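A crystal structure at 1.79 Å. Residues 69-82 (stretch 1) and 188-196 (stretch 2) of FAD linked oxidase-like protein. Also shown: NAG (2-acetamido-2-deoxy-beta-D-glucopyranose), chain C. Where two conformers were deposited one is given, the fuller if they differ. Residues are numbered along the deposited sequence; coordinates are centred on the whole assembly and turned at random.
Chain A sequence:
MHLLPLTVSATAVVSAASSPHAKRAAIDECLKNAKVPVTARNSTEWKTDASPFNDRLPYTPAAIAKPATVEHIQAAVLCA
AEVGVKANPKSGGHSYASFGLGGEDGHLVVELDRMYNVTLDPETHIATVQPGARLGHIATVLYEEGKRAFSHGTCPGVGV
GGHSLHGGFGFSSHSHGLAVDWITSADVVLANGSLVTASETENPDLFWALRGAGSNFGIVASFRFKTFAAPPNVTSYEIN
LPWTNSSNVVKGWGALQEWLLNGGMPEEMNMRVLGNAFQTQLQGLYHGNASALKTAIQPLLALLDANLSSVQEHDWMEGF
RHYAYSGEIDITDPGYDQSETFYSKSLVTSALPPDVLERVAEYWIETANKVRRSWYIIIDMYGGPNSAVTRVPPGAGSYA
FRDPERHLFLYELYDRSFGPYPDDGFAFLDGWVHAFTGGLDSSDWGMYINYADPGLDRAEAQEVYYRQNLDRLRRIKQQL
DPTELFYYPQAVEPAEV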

ATOM      1  N   THR A  69      -2.602 -22.642   9.607  0.50 17.95           N
ATOM      2  CA  THR A  69      -1.179 -22.902   9.543  0.50 18.01           C
ATOM      3  C   THR A  69      -0.701 -22.986   8.114  0.50 17.79           C
ATOM      4  O   THR A  69      -1.481 -23.172   7.183  0.50 17.51           O
ATOM      5  CB  THR A  69      -0.827 -24.228  10.231  0.50 18.46           C
ATOM      6  OG1 THR A  69       0.498 -24.626   9.846  0.50 18.48           O
ATOM      7  CG2 THR A  69      -1.826 -25.309   9.835  0.50 18.58           C
ATOM      8  N   VAL A  70       0.607 -22.869   7.961  1.00 17.98           N
ATOM      9  CA  VAL A  70       1.245 -22.962   6.654  1.00 18.27           C
ATOM     10  C   VAL A  70       0.846 -24.261   5.940  1.00 18.35           C
ATOM     11  O   VAL A  70       0.653 -24.233   4.740  1.00 17.57           O
ATOM     12  CB  VAL A  70       2.791 -22.845   6.741  1.00 18.91           C
ATOM     13  CG1 VAL A  70       3.356 -23.904   7.598  1.00 20.29           C
ATOM     14  CG2 VAL A  70       3.431 -22.943   5.366  1.00 19.23           C
ATOM     15  N   GLU A  71       0.687 -25.361   6.691  1.00 18.44           N
ATOM     16  CA  GLU A  71       0.236 -26.623   6.110  1.00 18.98           C
ATOM     17  C   GLU A  71      -1.100 -26.479   5.382  1.00 17.88           C
ATOM     18  O   GLU A  71      -1.291 -27.057   4.315  1.00 17.28           O
ATOM     19  CB  GLU A  71       0.097 -27.730   7.176  1.00 20.33           C
ATOM     20  CG  GLU A  71       1.412 -28.298   7.676  1.00 21.80           C
ATOM     21  CD  GLU A  71       1.901 -27.719   9.013  1.00 22.90           C
ATOM     22  OE1 GLU A  71       1.522 -26.591   9.405  1.00 22.94           O
ATOM     23  OE2 GLU A  71       2.690 -28.408   9.693  1.00 24.50           O
ATOM     24  N   HIS A  72      -2.037 -25.768   6.005  1.00 16.97           N
ATOM     25  CA  HIS A  72      -3.319 -25.508   5.385  1.00 16.62           C
ATOM     26  C   HIS A  72      -3.139 -24.680   4.122  1.00 15.74           C
ATOM     27  O   HIS A  72      -3.804 -24.933   3.118  1.00 14.95           O
ATOM     28  CB  HIS A  72      -4.265 -24.788   6.335  1.00 16.72           C
ATOM     29  CG  HIS A  72      -4.723 -25.638   7.470  1.00 17.35           C
ATOM     30  ND1 HIS A  72      -5.180 -25.110   8.652  1.00 17.67           N
ATOM     31  CD2 HIS A  72      -4.772 -26.978   7.616  1.00 17.98           C
ATOM     32  CE1 HIS A  72      -5.498 -26.085   9.481  1.00 18.13           C
ATOM     33  NE2 HIS A  72      -5.261 -27.232   8.875  1.00 18.50           N
ATOM     34  N   ILE A  73      -2.222 -23.708   4.170  1.00 15.31           N
ATOM     35  CA  ILE A  73      -1.939 -22.887   2.985  1.00 15.05           C
ATOM     36  C   ILE A  73      -1.400 -23.761   1.856  1.00 15.28           C
ATOM     37  O   ILE A  73      -1.844 -23.653   0.704  1.00 15.12           O
ATOM     38  CB  ILE A  73      -0.963 -21.723   3.267  1.00 14.86           C
ATOM     39  CG1 ILE A  73      -1.562 -20.784   4.313  1.00 14.89           C
ATOM     40  CG2 ILE A  73      -0.670 -20.963   1.981  1.00 14.60           C
ATOM     41  CD1 ILE A  73      -0.596 -19.742   4.852  1.00 14.81           C
ATOM     42  N   GLN A  74      -0.465 -24.646   2.181  1.00 15.70           N
ATOM     43  CA  GLN A  74       0.115 -25.520   1.160  1.00 16.21           C
ATOM     44  C   GLN A  74      -0.942 -26.382   0.539  1.00 15.92           C
ATOM     45  O   GLN A  74      -0.975 -26.539  -0.683  1.00 15.74           O
ATOM     46  CB  GLN A  74       1.140 -26.447   1.751  1.00 17.25           C
ATOM     47  CG  GLN A  74       2.385 -25.757   2.185  1.00 18.00           C
ATOM     48  CD  GLN A  74       3.286 -26.729   2.889  1.00 19.31           C
ATOM     49  OE1 GLN A  74       3.255 -26.827   4.125  1.00 20.68           O
ATOM     50  NE2 GLN A  74       4.057 -27.505   2.110  1.00 19.65           N
ATOM     51  N   ALA A  75      -1.777 -26.960   1.401  1.00 15.82           N
ATOM     52  CA  ALA A  75      -2.804 -27.876   0.961  1.00 16.09           C
ATOM     53  C   ALA A  75      -3.829 -27.173   0.073  1.00 15.70           C
ATOM     54  O   ALA A  75      -4.286 -27.754  -0.922  1.00 15.98           O
ATOM     55  CB  ALA A  75      -3.489 -28.527   2.148  1.00 16.37           C
ATOM     56  N   ALA A  76      -4.209 -25.955   0.456  1.00 15.25           N
ATOM     57  CA  ALA A  76      -5.145 -25.151  -0.332  1.00 15.07           C
ATOM     58  C   ALA A  76      -4.562 -24.855  -1.702  1.00 14.89           C
ATOM     59  O   ALA A  76      -5.230 -25.037  -2.726  1.00 14.66           O
ATOM     60  CB  ALA A  76      -5.495 -23.850   0.373  1.00 14.74           C
ATOM     61  N   VAL A  77      -3.310 -24.422  -1.727  1.00 14.83           N
ATOM     62  CA  VAL A  77      -2.647 -24.128  -2.992  1.00 14.95           C
ATOM     63  C   VAL A  77      -2.629 -25.357  -3.906  1.00 15.74           C
ATOM     64  O   VAL A  77      -2.973 -25.273  -5.098  1.00 15.49           O
ATOM     65  CB  VAL A  77      -1.224 -23.630  -2.762  1.00 14.96           C
ATOM     66  CG1 VAL A  77      -0.411 -23.658  -4.058  1.00 15.18           C
ATOM     67  CG2 VAL A  77      -1.267 -22.220  -2.186  1.00 14.42           C
ATOM     68  N   LEU A  78      -2.256 -26.506  -3.344  1.00 16.27           N
ATOM     69  CA  LEU A  78      -2.189 -27.721  -4.125  1.00 17.21           C
ATOM     70  C   LEU A  78      -3.546 -28.101  -4.695  1.00 17.18           C
ATOM     71  O   LEU A  78      -3.633 -28.602  -5.831  1.00 17.45           O
ATOM     72  CB  LEU A  78      -1.670 -28.858  -3.271  1.00 18.39           C
ATOM     73  CG  LEU A  78      -0.177 -28.785  -3.014  1.00 19.32           C
ATOM     74  CD1 LEU A  78       0.186 -29.590  -1.764  1.00 20.48           C
ATOM     75  CD2 LEU A  78       0.575 -29.318  -4.234  1.00 20.30           C
ATOM     76  N   CYS A  79      -4.593 -27.853  -3.909  1.00 16.64           N
ATOM     77  CA  CYS A  79      -5.951 -28.172  -4.331  1.00 16.87           C
ATOM     78  C   CYS A  79      -6.350 -27.355  -5.557  1.00 16.33           C
ATOM     79  O   CYS A  79      -6.883 -27.899  -6.525  1.00 16.46           O
ATOM     80  CB  CYS A  79      -6.943 -27.977  -3.187  1.00 16.91           C
ATOM     81  SG  CYS A  79      -7.100 -29.476  -2.205  1.00 17.70           S
ATOM     82  N   ALA A  80      -6.069 -26.059  -5.503  1.00 15.55           N
ATOM     83  CA  ALA A  80      -6.289 -25.175  -6.637  1.00 15.22           C
ATOM     84  C   ALA A  80      -5.550 -25.671  -7.854  1.00 15.36           C
ATOM     85  O   ALA A  80      -6.108 -25.698  -8.940  1.00 15.43           O
ATOM     86  CB  ALA A  80      -5.849 -23.769  -6.317  1.00 14.66           C
ATOM     87  N   ALA A  81      -4.289 -26.031  -7.677  1.00 15.51           N
ATOM     88  CA  ALA A  81      -3.487 -26.542  -8.784  1.00 16.28           C
ATOM     89  C   ALA A  81      -4.074 -27.835  -9.357  1.00 17.27           C
ATOM     90  O   ALA A  81      -4.180 -27.978 -10.570  1.00 17.55           O
ATOM     91  CB  ALA A  81      -2.059 -26.781  -8.345  1.00 16.33           C
ATOM     92  N   GLU A  82      -4.400 -28.778  -8.476  1.00 17.99           N
ATOM     93  CA  GLU A  82      -4.940 -30.070  -8.872  1.00 19.73           C
ATOM     94  C   GLU A  82      -6.308 -29.942  -9.563  1.00 19.37           C
ATOM     95  O   GLU A  82      -6.563 -30.584 -10.579  1.00 19.53           O
ATOM     96  CB  GLU A  82      -5.000 -30.990  -7.631  1.00 21.32           C
ATOM     97  CG  GLU A  82      -5.748 -32.306  -7.773  1.00 23.91           C
ATOM     98  CD  GLU A  82      -5.738 -33.095  -6.464  1.00 25.94           C
ATOM     99  OE1 GLU A  82      -4.841 -32.842  -5.618  1.00 27.08           O
ATOM    100  OE2 GLU A  82      -6.639 -33.943  -6.276  1.00 28.80           O
ATOM    101  N   VAL A 188       7.430 -18.845   2.191  1.00 13.01           N
ATOM    102  CA  VAL A 188       6.537 -18.743   1.069  1.00 12.50           C
ATOM    103  C   VAL A 188       6.088 -20.110   0.604  1.00 12.88           C
ATOM    104  O   VAL A 188       6.900 -21.034   0.512  1.00 13.06           O
ATOM    105  CB  VAL A 188       7.230 -18.031  -0.126  1.00 12.36           C
ATOM    106  CG1 VAL A 188       6.212 -17.679  -1.207  1.00 11.93           C
ATOM    107  CG2 VAL A 188       7.984 -16.797   0.366  1.00 12.27           C
ATOM    108  N   VAL A 189       4.798 -20.219   0.330  1.00 12.76           N
ATOM    109  CA  VAL A 189       4.216 -21.399  -0.310  1.00 13.42           C
ATOM    110  C   VAL A 189       4.146 -21.114  -1.799  1.00 13.48           C
ATOM    111  O   VAL A 189       3.441 -20.196  -2.227  1.00 13.38           O
ATOM    112  CB  VAL A 189       2.792 -21.670   0.208  1.00 13.27           C
ATOM    113  CG1 VAL A 189       2.177 -22.893  -0.471  1.00 13.64           C
ATOM    114  CG2 VAL A 189       2.842 -21.859   1.720  1.00 13.48           C
ATOM    115  N   LEU A 190       4.875 -21.887  -2.582  1.00 14.29           N
ATOM    116  CA  LEU A 190       4.888 -21.719  -4.034  1.00 14.80           C
ATOM    117  C   LEU A 190       3.693 -22.396  -4.700  1.00 15.32           C
ATOM    118  O   LEU A 190       2.969 -23.154  -4.071  1.00 15.03           O
ATOM    119  CB  LEU A 190       6.191 -22.275  -4.605  1.00 15.60           C
ATOM    120  CG  LEU A 190       7.471 -21.681  -4.028  1.00 15.78           C
ATOM    121  CD1 LEU A 190       8.690 -22.345  -4.664  1.00 16.56           C
ATOM    122  CD2 LEU A 190       7.532 -20.194  -4.236  1.00 15.63           C
ATOM    123  N   ALA A 191       3.526 -22.122  -5.997  1.00 15.72           N
ATOM    124  CA  ALA A 191       2.384 -22.586  -6.754  1.00 16.47           C
ATOM    125  C   ALA A 191       2.218 -24.095  -6.726  1.00 17.54           C
ATOM    126  O   ALA A 191       1.096 -24.577  -6.802  1.00 17.73           O
ATOM    127  CB  ALA A 191       2.475 -22.095  -8.199  1.00 16.76           C
ATOM    128  N   ASN A 192       3.322 -24.831  -6.619  1.00 18.41           N
ATOM    129  CA  ASN A 192       3.267 -26.294  -6.528  1.00 19.79           C
ATOM    130  C   ASN A 192       3.304 -26.842  -5.098  1.00 19.58           C
ATOM    131  O   ASN A 192       3.597 -28.018  -4.885  1.00 19.98           O
ATOM    132  CB  ASN A 192       4.404 -26.920  -7.341  1.00 21.30           C
ATOM    133  CG  ASN A 192       5.783 -26.512  -6.846  1.00 22.85           C
ATOM    134  OD1 ASN A 192       5.955 -25.913  -5.768  1.00 21.30           O
ATOM    135  ND2 ASN A 192       6.794 -26.840  -7.654  1.00 25.45           N
ATOM    136  N   GLY A 193       2.992 -26.004  -4.118  1.00 18.56           N
ATOM    137  CA  GLY A 193       2.971 -26.443  -2.733  1.00 18.79           C
ATOM    138  C   GLY A 193       4.311 -26.483  -2.017  1.00 18.60           C
ATOM    139  O   GLY A 193       4.338 -26.696  -0.806  1.00 19.16           O
ATOM    140  N   SER A 194       5.417 -26.273  -2.730  1.00 18.10           N
ATOM    141  CA  SER A 194       6.738 -26.212  -2.082  1.00 18.12           C
ATOM    142  C   SER A 194       6.843 -25.047  -1.114  1.00 17.59           C
ATOM    143  O   SER A 194       6.246 -23.976  -1.331  1.00 16.38           O
ATOM    144  CB  SER A 194       7.873 -26.086  -3.111  1.00 18.43           C
ATOM    145  OG  SER A 194       8.075 -27.291  -3.823  1.00 18.94           O
ATOM    146  N   LEU A 195       7.624 -25.254  -0.052  1.00 17.70           N
ATOM    147  CA  LEU A 195       7.948 -24.206   0.898  1.00 17.66           C
ATOM    148  C   LEU A 195       9.337 -23.696   0.657  1.00 17.73           C
ATOM    149  O   LEU A 195      10.263 -24.469   0.389  1.00 18.18           O
ATOM    150  CB  LEU A 195       7.922 -24.731   2.317  1.00 18.38           C
ATOM    151  CG  LEU A 195       6.611 -25.381   2.701  1.00 18.78           C
ATOM    152  CD1 LEU A 195       6.700 -25.989   4.084  1.00 19.43           C
ATOM    153  CD2 LEU A 195       5.505 -24.333   2.599  1.00 18.63           C
ATOM    154  N   VAL A 196       9.504 -22.392   0.784  1.00 16.83           N
ATOM    155  CA  VAL A 196      10.830 -21.815   0.668  1.00 16.94           C
ATOM    156  C   VAL A 196      10.874 -20.683   1.644  1.00 16.20           C
ATOM    157  O   VAL A 196       9.839 -20.130   1.976  1.00 15.57           O
ATOM    158  CB  VAL A 196      11.144 -21.283  -0.749  1.00 17.07           C
ATOM    159  CG1 VAL A 196      11.352 -22.425  -1.748  1.00 17.90           C
ATOM    160  CG2 VAL A 196      10.072 -20.344  -1.227  1.00 16.42           C
TER
HETATM  161  C1  NAG C   1       8.156 -26.520  -7.313  1.00 20.48           C
HETATM  162  C2  NAG C   1       8.987 -27.646  -7.932  1.00 23.04           C
HETATM  163  C3  NAG C   1      10.475 -27.435  -7.760  1.00 24.25           C
HETATM  164  C4  NAG C   1      10.833 -26.024  -8.171  1.00 24.83           C
HETATM  165  C5  NAG C   1       9.905 -24.981  -7.547  1.00 24.87           C
HETATM  166  C6  NAG C   1      10.205 -23.594  -8.118  1.00 25.42           C
HETATM  167  C7  NAG C   1       8.027 -29.852  -8.161  1.00 24.56           C
HETATM  168  C8  NAG C   1       7.735 -31.202  -7.559  1.00 25.69           C
HETATM  169  N2  NAG C   1       8.656 -28.955  -7.409  1.00 22.34           N
HETATM  170  O3  NAG C   1      11.201 -28.406  -8.498  1.00 24.01           O
HETATM  171  O4  NAG C   1      12.140 -25.793  -7.698  1.00 28.57           O
HETATM  172  O5  NAG C   1       8.565 -25.296  -7.861  1.00 22.12           O
HETATM  173  O6  NAG C   1       9.702 -23.532  -9.436  1.00 26.67           O
HETATM  174  O7  NAG C   1       7.677 -29.603  -9.315  1.00 25.62           O

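One side of a helix packs against a β-hairpin and its tight turn in a mainly apolar contact, fixed by a single hydrogen bond between the stretches and burying 422 Å² in all. The helix begins at Val 70 and continues beyond Glu 82; Thr 69 stands at its N-cap, where OG1 accepts from Glu 71 N at 3.2 Å. The hairpin pairs Val 188 with Val 196 through two backbone bonds, N of each to O of the other (2.7 and 2.9 Å), and closes in a type I turn from Leu 190 to Gly 193, with Gly 193 N donating to Leu 190 O at 2.9 Å.

Val 189 is the apolar centre. Its CA-to-CB bond points toward the helix and its two methyls meet successive turns: CG2 lies 3.8 Å from Val 70 CG2 and 3.6 Å from Ile 73 CG2, while CG1 lies 3.7 Å from Gln 74 CA and 3.9 Å from Val 77 CG2. Short branched side chains suit this place, since they fill the space near both backbones without a polar group needing a partner. Val 70 also touches Leu 195, CG2 to CD2 at 3.7 Å, which extends the apolar patch to the second strand.

Gln 74 combines packing with polarity. Its CA-to-CB bond points sideways, but the side chain, with chi1 m and chi2 t, brings its end nearer the hairpin, and NE2 donates to Gly 193 O at 3.0 Å with a nearly straight angle of 164°. Its CD also lies 3.3 Å from Leu 195 CD2, so the amide that makes the bond is packed against a leucine methyl.

The turn itself meets the helix largely through its backbone. Val 77 CG1 lies 3.4 Å from Leu 190 O and 3.3 Å from Ala 191 O, and Leu 78 CD2 comes within 3.4 Å of Asn 192 O. The nearest CA atoms across the stretches are those of Gly 193 and Gln 74, 4.9 Å apart, and Gly 193 CA is 3.9 Å from Leu 78 CG. An ideal CB here would fall 2.7 Å from Leu 78 CG, a clash, and phi/psi of 82/-8° would jam it against the preceding carbonyl; glycine answers both constraints.

The CA-to-CB bond of Asn 192 points away from the helix, and its ND2 carries the glycan through a 1.4 Å bond to NAG C1. Asn 192 OD1 accepts from Ser 194 N at 3.1 Å.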